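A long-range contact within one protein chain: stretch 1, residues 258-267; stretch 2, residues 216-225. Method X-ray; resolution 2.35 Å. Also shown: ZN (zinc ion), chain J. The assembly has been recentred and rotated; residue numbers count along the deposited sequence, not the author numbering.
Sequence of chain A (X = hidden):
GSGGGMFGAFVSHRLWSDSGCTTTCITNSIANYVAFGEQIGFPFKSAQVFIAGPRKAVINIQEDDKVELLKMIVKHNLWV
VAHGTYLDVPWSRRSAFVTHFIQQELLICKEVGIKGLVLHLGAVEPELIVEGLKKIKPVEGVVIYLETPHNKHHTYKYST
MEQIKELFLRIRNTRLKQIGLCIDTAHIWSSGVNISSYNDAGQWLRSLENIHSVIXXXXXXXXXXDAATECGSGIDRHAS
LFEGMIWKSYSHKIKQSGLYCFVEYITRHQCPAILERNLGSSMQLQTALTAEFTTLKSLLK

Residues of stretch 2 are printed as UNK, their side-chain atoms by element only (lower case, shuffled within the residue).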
# COMPACT_ATOMS: atom_id res chain seq x y z
N GLY A 258 -6.04 -15.98 8.36
CA GLY A 258 -5.79 -15.66 6.97
C GLY A 258 -4.56 -14.79 6.77
O GLY A 258 -3.93 -14.83 5.71
N LEU A 259 -4.20 -14.01 7.79
CA LEU A 259 -3.04 -13.13 7.67
C LEU A 259 -1.75 -13.93 7.55
O LEU A 259 -0.87 -13.58 6.76
CB LEU A 259 -2.96 -12.18 8.86
CG LEU A 259 -1.71 -11.37 8.91
CD1 LEU A 259 -1.88 -10.11 8.16
CD2 LEU A 259 -1.25 -11.10 10.32
N TYR A 260 -1.61 -15.00 8.35
CA TYR A 260 -0.39 -15.80 8.28
C TYR A 260 -0.19 -16.39 6.89
O TYR A 260 0.95 -16.57 6.45
CB TYR A 260 -0.42 -16.91 9.33
CG TYR A 260 0.77 -17.84 9.24
CD1 TYR A 260 2.06 -17.37 9.48
CD2 TYR A 260 0.61 -19.18 8.92
CE1 TYR A 260 3.15 -18.21 9.41
CE2 TYR A 260 1.70 -20.03 8.84
CZ TYR A 260 2.97 -19.54 9.08
OH TYR A 260 4.05 -20.38 9.01
N CYS A 261 -1.28 -16.70 6.19
CA CYS A 261 -1.16 -17.14 4.80
C CYS A 261 -0.68 -16.00 3.91
O CYS A 261 0.08 -16.22 2.96
CB CYS A 261 -2.49 -17.70 4.30
SG CYS A 261 -2.42 -18.41 2.64
N PHE A 262 -1.12 -14.77 4.20
CA PHE A 262 -0.60 -13.61 3.47
C PHE A 262 0.88 -13.39 3.77
O PHE A 262 1.64 -13.00 2.89
CB PHE A 262 -1.41 -12.36 3.81
CG PHE A 262 -2.69 -12.23 3.04
CD1 PHE A 262 -2.70 -11.65 1.78
CD2 PHE A 262 -3.89 -12.67 3.57
CE1 PHE A 262 -3.88 -11.53 1.06
CE2 PHE A 262 -5.07 -12.55 2.86
CZ PHE A 262 -5.06 -11.97 1.61
N VAL A 263 1.29 -13.64 5.02
CA VAL A 263 2.69 -13.46 5.38
C VAL A 263 3.57 -14.47 4.65
O VAL A 263 4.69 -14.16 4.23
CB VAL A 263 2.86 -13.57 6.91
CG1 VAL A 263 4.33 -13.52 7.30
CG2 VAL A 263 2.09 -12.45 7.60
N GLU A 264 3.07 -15.70 4.46
CA GLU A 264 3.85 -16.72 3.77
C GLU A 264 4.02 -16.38 2.29
O GLU A 264 5.09 -16.61 1.72
CB GLU A 264 3.20 -18.09 3.94
CG GLU A 264 3.35 -18.68 5.33
CD GLU A 264 2.66 -20.03 5.47
OE1 GLU A 264 1.61 -20.23 4.82
OE2 GLU A 264 3.17 -20.89 6.22
N TYR A 265 2.98 -15.85 1.65
CA TYR A 265 3.10 -15.43 0.26
C TYR A 265 4.04 -14.24 0.12
O TYR A 265 4.85 -14.18 -0.81
CB TYR A 265 1.72 -15.11 -0.32
CG TYR A 265 1.76 -14.45 -1.68
CD1 TYR A 265 1.83 -13.07 -1.81
CD2 TYR A 265 1.70 -15.21 -2.84
CE1 TYR A 265 1.86 -12.46 -3.05
CE2 TYR A 265 1.73 -14.61 -4.09
CZ TYR A 265 1.81 -13.23 -4.18
OH TYR A 265 1.84 -12.63 -5.42
N ILE A 266 3.93 -13.27 1.04
CA ILE A 266 4.82 -12.12 1.01
C ILE A 266 6.27 -12.56 1.21
O ILE A 266 7.19 -12.01 0.60
CB ILE A 266 4.38 -11.09 2.07
CG1 ILE A 266 3.06 -10.44 1.67
CG2 ILE A 266 5.45 -10.03 2.29
CD1 ILE A 266 2.43 -9.62 2.77
N THR A 267 6.48 -13.57 2.06
CA THR A 267 7.83 -14.08 2.28
C THR A 267 8.38 -14.77 1.04
O THR A 267 9.47 -14.43 0.56
CB THR A 267 7.83 -15.04 3.47
OG1 THR A 267 7.64 -14.30 4.69
CG2 THR A 267 9.14 -15.80 3.55
N UNK A 216 2.48 -10.43 -12.36
CA UNK A 216 3.47 -11.25 -11.67
C UNK A 216 3.70 -10.74 -10.25
O UNK A 216 3.51 -9.55 -9.97
c UNK A 216 4.54 -9.77 -13.21
c UNK A 216 3.07 -9.65 -13.46
c UNK A 216 4.73 -11.08 -12.53
N UNK A 217 4.10 -11.62 -9.33
CA UNK A 217 4.33 -11.18 -7.94
C UNK A 217 5.45 -10.17 -7.80
O UNK A 217 5.54 -9.52 -6.75
c UNK A 217 5.12 -13.42 -8.28
c UNK A 217 4.65 -12.49 -7.21
c UNK A 217 4.34 -13.06 -9.50
N UNK A 218 6.31 -10.01 -8.80
CA UNK A 218 7.31 -8.96 -8.76
C UNK A 218 6.68 -7.57 -8.77
O UNK A 218 7.30 -6.61 -8.30
o UNK A 218 7.60 -8.96 -11.17
c UNK A 218 8.28 -9.10 -9.93
N UNK A 219 5.46 -7.45 -9.28
CA UNK A 219 4.72 -6.20 -9.34
C UNK A 219 3.52 -6.21 -8.40
O UNK A 219 2.46 -5.65 -8.71
c UNK A 219 5.57 -4.33 -12.38
n UNK A 219 6.77 -4.46 -13.05
c UNK A 219 7.29 -5.64 -12.77
c UNK A 219 5.39 -5.47 -11.68
c UNK A 219 4.27 -5.90 -10.77
n UNK A 219 6.48 -6.27 -11.94
N UNK A 220 3.65 -6.85 -7.25
CA UNK A 220 2.58 -6.95 -6.27
C UNK A 220 3.10 -6.48 -4.92
O UNK A 220 4.15 -6.94 -4.46
c UNK A 220 0.71 -10.19 -7.42
c UNK A 220 1.07 -8.51 -4.99
c UNK A 220 2.03 -8.39 -6.16
c UNK A 220 1.34 -8.80 -7.47
N UNK A 221 2.36 -5.56 -4.29
CA UNK A 221 2.64 -5.10 -2.94
C UNK A 221 1.38 -5.25 -2.10
O UNK A 221 0.28 -5.45 -2.62
c UNK A 221 2.69 -0.87 -1.25
c UNK A 221 2.07 -2.63 -3.29
s UNK A 221 2.63 -0.94 -3.04
c UNK A 221 3.13 -3.65 -2.92
N UNK A 222 1.54 -5.13 -0.78
CA UNK A 222 0.45 -5.42 0.14
C UNK A 222 0.30 -4.33 1.19
O UNK A 222 1.29 -3.77 1.68
c UNK A 222 0.67 -6.76 0.85
c UNK A 222 -0.89 -8.51 -0.03
c UNK A 222 1.36 -8.50 -0.81
c UNK A 222 1.09 -9.59 -1.61
c UNK A 222 -0.18 -10.14 -1.62
c UNK A 222 0.37 -7.95 -0.01
c UNK A 222 -1.17 -9.60 -0.83
N UNK A 223 -0.95 -4.04 1.52
CA UNK A 223 -1.32 -3.25 2.70
C UNK A 223 -1.92 -4.22 3.71
O UNK A 223 -3.04 -4.69 3.53
c UNK A 223 -1.71 -1.03 1.54
n UNK A 223 -2.48 -0.09 0.89
n UNK A 223 -0.44 0.43 0.51
c UNK A 223 -2.31 -2.15 2.34
c UNK A 223 -1.69 0.77 0.28
c UNK A 223 -0.42 -0.69 1.30
N UNK A 224 -1.16 -4.52 4.77
CA UNK A 224 -1.60 -5.47 5.79
C UNK A 224 -2.43 -4.73 6.82
O UNK A 224 -1.92 -4.19 7.81
c UNK A 224 -0.40 -6.16 6.43
c UNK A 224 0.48 -7.00 5.51
c UNK A 224 -0.37 -7.90 4.63
c UNK A 224 1.49 -7.81 6.31
N UNK A 225 -3.75 -4.70 6.60
CA UNK A 225 -4.67 -3.98 7.47
C UNK A 225 -5.81 -4.90 7.88
O UNK A 225 -6.45 -5.52 7.03
n UNK A 225 -4.40 -1.14 5.17
o UNK A 225 -3.14 -1.62 6.96
c UNK A 225 -4.17 -1.78 6.31
c UNK A 225 -5.24 -2.74 6.77
ZN ZN J . -4.36 1.12 1.57

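Position 216 has three side-chain carbons that close a ring onto the backbone N. It lies out of contact with the helix. It is Pro-216.

Position 217 repeats that pattern: three carbons in a ring through its own N. Its CB is 3.3 Å from OH of Tyr-265. This is Pro-217, the start of a short 3-10 segment.

Position 218 carries one carbon and then one oxygen. It points away from stretch 1 and is exposed. The short hydroxyl side chain is Ser-218.

Position 219 has one carbon followed by a five-membered ring of three carbons and two nitrogens. The side chain is out of reach of stretch 1. That ring is an imidazole, so the residue is His-219. Its ND1 is hydrogen-bonded to OG of Ser-218 at 3.0 Å.

Position 220 opens the strand. It has four carbons, forked at the first, with one arm two carbons long. The longer arm ends beside the Tyr-265 hydroxyl. This is Ile-220. Its CD1 is 3.4 Å from OH of Tyr-265.

Position 221 has an unbranched chain of two carbons, a sulfur and a carbon. It points away from the helix. The thioether identifies Met-221.

Position 222 has one carbon and then a ring of six carbons. The ring reaches Tyr-265, Phe-262 and Ile-266. It is Phe-222. Its CE1 is 3.3 Å from CE1 of Tyr-265, where the two rings meet rim to rim. Its CE2 is 3.7 Å from CD1 of Phe-262, and its CD1 is 3.6 Å from CG1 of Ile-266.

Position 223 again has one carbon and a five-membered ring with two nitrogens. It points away from stretch 1, and one ring nitrogen meets the zinc. This is His-223, with ND1 2.3 Å from ZN.

Position 224 has four carbons, forked at the second. They meet Ile-266 and come near Leu-259. It is Leu-224. Its CD2 is 3.8 Å from CD1 of Ile-266 and 4.4 Å from CD1 of Leu-259.

Position 225 has two carbons, the second carrying one oxygen and one nitrogen. This amide is Asn-225. It points away from the helix, and its amide is hydrogen-bonded elsewhere in the structure.

The contact is packing of side chains, with no hydrogen bond between the stretches. Helix and strand run roughly antiparallel, at 148°. Alternation along the extended chain turns Ile-220, Phe-222 and Leu-224 toward the helix and Met-221, His-223 and Asn-225 away. One side packs on the helix, while His-223 binds zinc on the other. Phe-222 is the centre of the packing and has the largest covered area.

Stretch 2 (216-225) PPSHIMFHLN
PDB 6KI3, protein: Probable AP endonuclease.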